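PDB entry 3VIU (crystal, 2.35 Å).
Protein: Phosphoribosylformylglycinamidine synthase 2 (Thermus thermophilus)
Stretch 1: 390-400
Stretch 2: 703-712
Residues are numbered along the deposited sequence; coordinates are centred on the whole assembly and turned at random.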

# COMPACT_ATOMS: atom_id res chain seq x y z
N ASP A 390 -35.39 7.09 7.57
CA ASP A 390 -36.05 6.44 6.45
C ASP A 390 -35.01 5.72 5.60
O ASP A 390 -34.21 6.35 4.92
CB ASP A 390 -36.81 7.47 5.61
CG ASP A 390 -37.35 6.90 4.32
OD1 ASP A 390 -37.53 5.66 4.25
OD2 ASP A 390 -37.60 7.67 3.38
N PRO A 391 -35.00 4.37 5.63
CA PRO A 391 -34.03 3.62 4.84
C PRO A 391 -34.11 3.89 3.33
O PRO A 391 -33.13 3.70 2.61
CB PRO A 391 -34.31 2.16 5.21
CG PRO A 391 -35.75 2.17 5.64
CD PRO A 391 -35.87 3.47 6.41
N GLN A 392 -35.27 4.35 2.86
CA GLN A 392 -35.42 4.65 1.44
C GLN A 392 -34.41 5.73 1.10
O GLN A 392 -33.77 5.70 0.04
CB GLN A 392 -36.81 5.20 1.13
CG GLN A 392 -37.90 4.15 0.90
CD GLN A 392 -37.65 3.31 -0.35
OE1 GLN A 392 -37.00 3.76 -1.30
NE2 GLN A 392 -38.18 2.10 -0.36
N GLU A 393 -34.25 6.68 2.01
CA GLU A 393 -33.34 7.79 1.79
C GLU A 393 -31.93 7.59 2.33
O GLU A 393 -30.97 8.17 1.80
CB GLU A 393 -33.95 9.08 2.34
CG GLU A 393 -33.93 10.22 1.33
CD GLU A 393 -32.98 11.33 1.73
OE1 GLU A 393 -32.47 12.03 0.83
OE2 GLU A 393 -32.77 11.51 2.95
N VAL A 394 -31.78 6.77 3.37
CA VAL A 394 -30.45 6.53 3.91
C VAL A 394 -29.52 5.86 2.89
O VAL A 394 -28.35 6.22 2.79
CB VAL A 394 -30.52 5.66 5.18
CG1 VAL A 394 -29.15 5.07 5.50
CG2 VAL A 394 -30.99 6.52 6.35
N LEU A 395 -30.04 4.90 2.13
CA LEU A 395 -29.22 4.23 1.13
C LEU A 395 -28.77 5.21 0.06
O LEU A 395 -27.62 5.18 -0.37
CB LEU A 395 -29.99 3.07 0.48
CG LEU A 395 -29.31 2.41 -0.72
CD1 LEU A 395 -27.96 1.84 -0.32
CD2 LEU A 395 -30.21 1.31 -1.27
N ARG A 396 -29.68 6.09 -0.37
CA ARG A 396 -29.33 7.09 -1.38
C ARG A 396 -28.32 8.08 -0.82
O ARG A 396 -27.41 8.51 -1.53
CB ARG A 396 -30.58 7.85 -1.86
CG ARG A 396 -31.56 7.03 -2.71
CD ARG A 396 -32.53 7.93 -3.49
NE ARG A 396 -33.50 8.60 -2.63
CZ ARG A 396 -34.69 8.11 -2.31
NH1 ARG A 396 -35.08 6.93 -2.79
NH2 ARG A 396 -35.50 8.78 -1.50
N ARG A 397 -28.46 8.43 0.45
CA ARG A 397 -27.53 9.37 1.07
C ARG A 397 -26.14 8.76 1.26
O ARG A 397 -25.13 9.47 1.16
CB ARG A 397 -28.09 9.87 2.41
CG ARG A 397 -29.28 10.82 2.24
CD ARG A 397 -30.02 11.05 3.56
NE ARG A 397 -29.24 11.78 4.56
CZ ARG A 397 -29.60 11.89 5.84
NH1 ARG A 397 -30.72 11.32 6.28
NH2 ARG A 397 -28.83 12.58 6.69
N LEU A 398 -26.09 7.45 1.53
CA LEU A 398 -24.81 6.76 1.71
C LEU A 398 -24.08 6.62 0.38
O LEU A 398 -22.86 6.80 0.31
CB LEU A 398 -25.03 5.37 2.32
CG LEU A 398 -25.26 5.33 3.83
CD1 LEU A 398 -25.62 3.92 4.26
CD2 LEU A 398 -24.01 5.82 4.56
N LEU A 399 -24.83 6.29 -0.67
CA LEU A 399 -24.25 6.12 -1.99
C LEU A 399 -23.66 7.45 -2.44
O LEU A 399 -22.64 7.49 -3.10
CB LEU A 399 -25.31 5.64 -2.99
CG LEU A 399 -25.72 4.17 -2.92
CD1 LEU A 399 -26.96 3.94 -3.74
CD2 LEU A 399 -24.59 3.29 -3.44
N ALA A 400 -24.31 8.55 -2.04
CA ALA A 400 -23.85 9.89 -2.41
C ALA A 400 -22.70 10.42 -1.54
O ALA A 400 -22.17 11.50 -1.80
CB ALA A 400 -25.02 10.86 -2.36
N VAL A 703 -42.11 -3.61 1.85
CA VAL A 703 -41.10 -3.65 0.80
C VAL A 703 -40.42 -2.31 0.56
O VAL A 703 -41.07 -1.28 0.39
CB VAL A 703 -41.72 -4.12 -0.53
CG1 VAL A 703 -40.74 -3.95 -1.67
CG2 VAL A 703 -42.14 -5.58 -0.41
N LEU A 704 -39.09 -2.33 0.55
CA LEU A 704 -38.31 -1.13 0.29
C LEU A 704 -37.89 -1.31 -1.16
O LEU A 704 -37.55 -2.42 -1.57
CB LEU A 704 -37.07 -1.10 1.19
CG LEU A 704 -37.30 -1.00 2.70
CD1 LEU A 704 -35.95 -1.10 3.42
CD2 LEU A 704 -37.99 0.32 3.02
N GLU A 705 -37.92 -0.24 -1.95
CA GLU A 705 -37.57 -0.34 -3.36
C GLU A 705 -36.89 0.88 -3.97
O GLU A 705 -37.24 2.02 -3.69
CB GLU A 705 -38.82 -0.68 -4.16
CG GLU A 705 -38.59 -0.73 -5.66
CD GLU A 705 -39.70 -1.46 -6.39
OE1 GLU A 705 -39.83 -2.70 -6.21
OE2 GLU A 705 -40.45 -0.80 -7.14
N TRP A 706 -35.92 0.62 -4.84
CA TRP A 706 -35.18 1.67 -5.54
C TRP A 706 -34.97 1.22 -6.99
O TRP A 706 -34.79 0.03 -7.26
CB TRP A 706 -33.81 1.87 -4.93
CG TRP A 706 -33.80 2.30 -3.51
CD1 TRP A 706 -33.71 3.58 -3.04
CD2 TRP A 706 -33.78 1.45 -2.36
NE1 TRP A 706 -33.62 3.58 -1.67
CE2 TRP A 706 -33.66 2.28 -1.23
CE3 TRP A 706 -33.85 0.06 -2.18
CZ2 TRP A 706 -33.61 1.78 0.07
CZ3 TRP A 706 -33.80 -0.44 -0.89
CH2 TRP A 706 -33.68 0.42 0.22
N SER A 707 -35.00 2.17 -7.92
CA SER A 707 -34.75 1.83 -9.31
C SER A 707 -33.23 1.81 -9.42
O SER A 707 -32.54 2.49 -8.66
CB SER A 707 -35.34 2.90 -10.23
OG SER A 707 -34.74 4.16 -10.00
N LEU A 708 -32.68 1.04 -10.35
CA LEU A 708 -31.23 1.00 -10.48
C LEU A 708 -30.74 2.37 -10.93
O LEU A 708 -29.61 2.76 -10.66
CB LEU A 708 -30.79 -0.07 -11.48
CG LEU A 708 -31.20 -1.52 -11.17
CD1 LEU A 708 -30.24 -2.46 -11.90
CD2 LEU A 708 -31.14 -1.80 -9.67
N GLU A 709 -31.62 3.11 -11.60
CA GLU A 709 -31.26 4.45 -12.07
C GLU A 709 -30.92 5.40 -10.93
O GLU A 709 -29.86 6.02 -10.94
CB GLU A 709 -32.41 5.04 -12.89
CG GLU A 709 -32.18 5.04 -14.39
CD GLU A 709 -33.28 5.80 -15.14
OE1 GLU A 709 -34.45 5.36 -15.07
OE2 GLU A 709 -32.96 6.82 -15.79
N GLU A 710 -31.81 5.52 -9.95
CA GLU A 710 -31.59 6.43 -8.83
C GLU A 710 -30.40 6.04 -7.96
O GLU A 710 -29.74 6.90 -7.39
CB GLU A 710 -32.85 6.56 -7.97
CG GLU A 710 -33.33 5.29 -7.27
CD GLU A 710 -34.66 5.49 -6.55
OE1 GLU A 710 -34.72 6.30 -5.59
OE2 GLU A 710 -35.65 4.84 -6.95
N LEU A 711 -30.14 4.74 -7.85
CA LEU A 711 -29.01 4.26 -7.07
C LEU A 711 -27.74 4.66 -7.81
O LEU A 711 -26.78 5.19 -7.23
CB LEU A 711 -29.06 2.73 -6.93
CG LEU A 711 -30.19 2.12 -6.08
CD1 LEU A 711 -30.11 0.61 -6.13
CD2 LEU A 711 -30.08 2.61 -4.64
N LEU A 712 -27.76 4.43 -9.11
CA LEU A 712 -26.65 4.74 -9.99
C LEU A 712 -26.30 6.23 -10.02
O LEU A 712 -25.14 6.60 -9.83
CB LEU A 712 -26.95 4.24 -11.40
CG LEU A 712 -25.78 4.21 -12.38
CD1 LEU A 712 -24.70 3.25 -11.88
CD2 LEU A 712 -26.28 3.79 -13.76

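Segments far apart in sequence often pack through one large side chain that meets several kinds of partner at once, and the contact between helix 391-399 and the strand-helix unit 703-712 of this synthase is a clear example. The helix runs at 38° to strand 703-707, and the two stretches together bury 516 Å², with Trp706 contributing the most.

The clearest polar anchor is a well-aligned hydrogen bond. Trp706 NE1 donates to Gln392 O at 2.7 Å, with an N-H...acceptor angle of 166°. Gln392 O takes no bond from Arg396 N, which lies 4.1 Å from it, so the indole supplies a donor for a carbonyl that the helix leaves without one. Tryptophan suits this buried site, since its indole satisfies a backbone oxygen while offering broad apolar faces.

One of those faces carries the CH-pi contact. Leu395 CD2 sits 3.5 Å from the centroid of the Trp706 six-membered ring, only 10° off its normal, while the side chain of Gln392 lies over the opposite face.

Apolar packing extends from there in both directions. The same methyl, Leu395 CD2, meets Leu711 CD2 at 3.6 Å, and Leu399 CD1, one helical turn on, approaches Leu711 CD2 at 3.5 Å. Branched leucines fill this buried region without leaving polar groups unpaired. Near the start of the helix, Pro391 CG rests 3.9 Å from Leu704 CD2.

Charge closes the more exposed margin. Arg396 NH1 forms a salt bridge with Glu710 OE1 at 2.9 Å, although the hydrogen bond within it is weak, at 123°. Arg396 has a CA-to-CB bond pointing sideways, but its long chain brings the guanidinium across. Glu710 is itself held in place: Ser707 N donates to Glu710 OE2 at 2.9 Å, and Ser707 OG caps the second helix by accepting from Glu710 N at 3.2 Å.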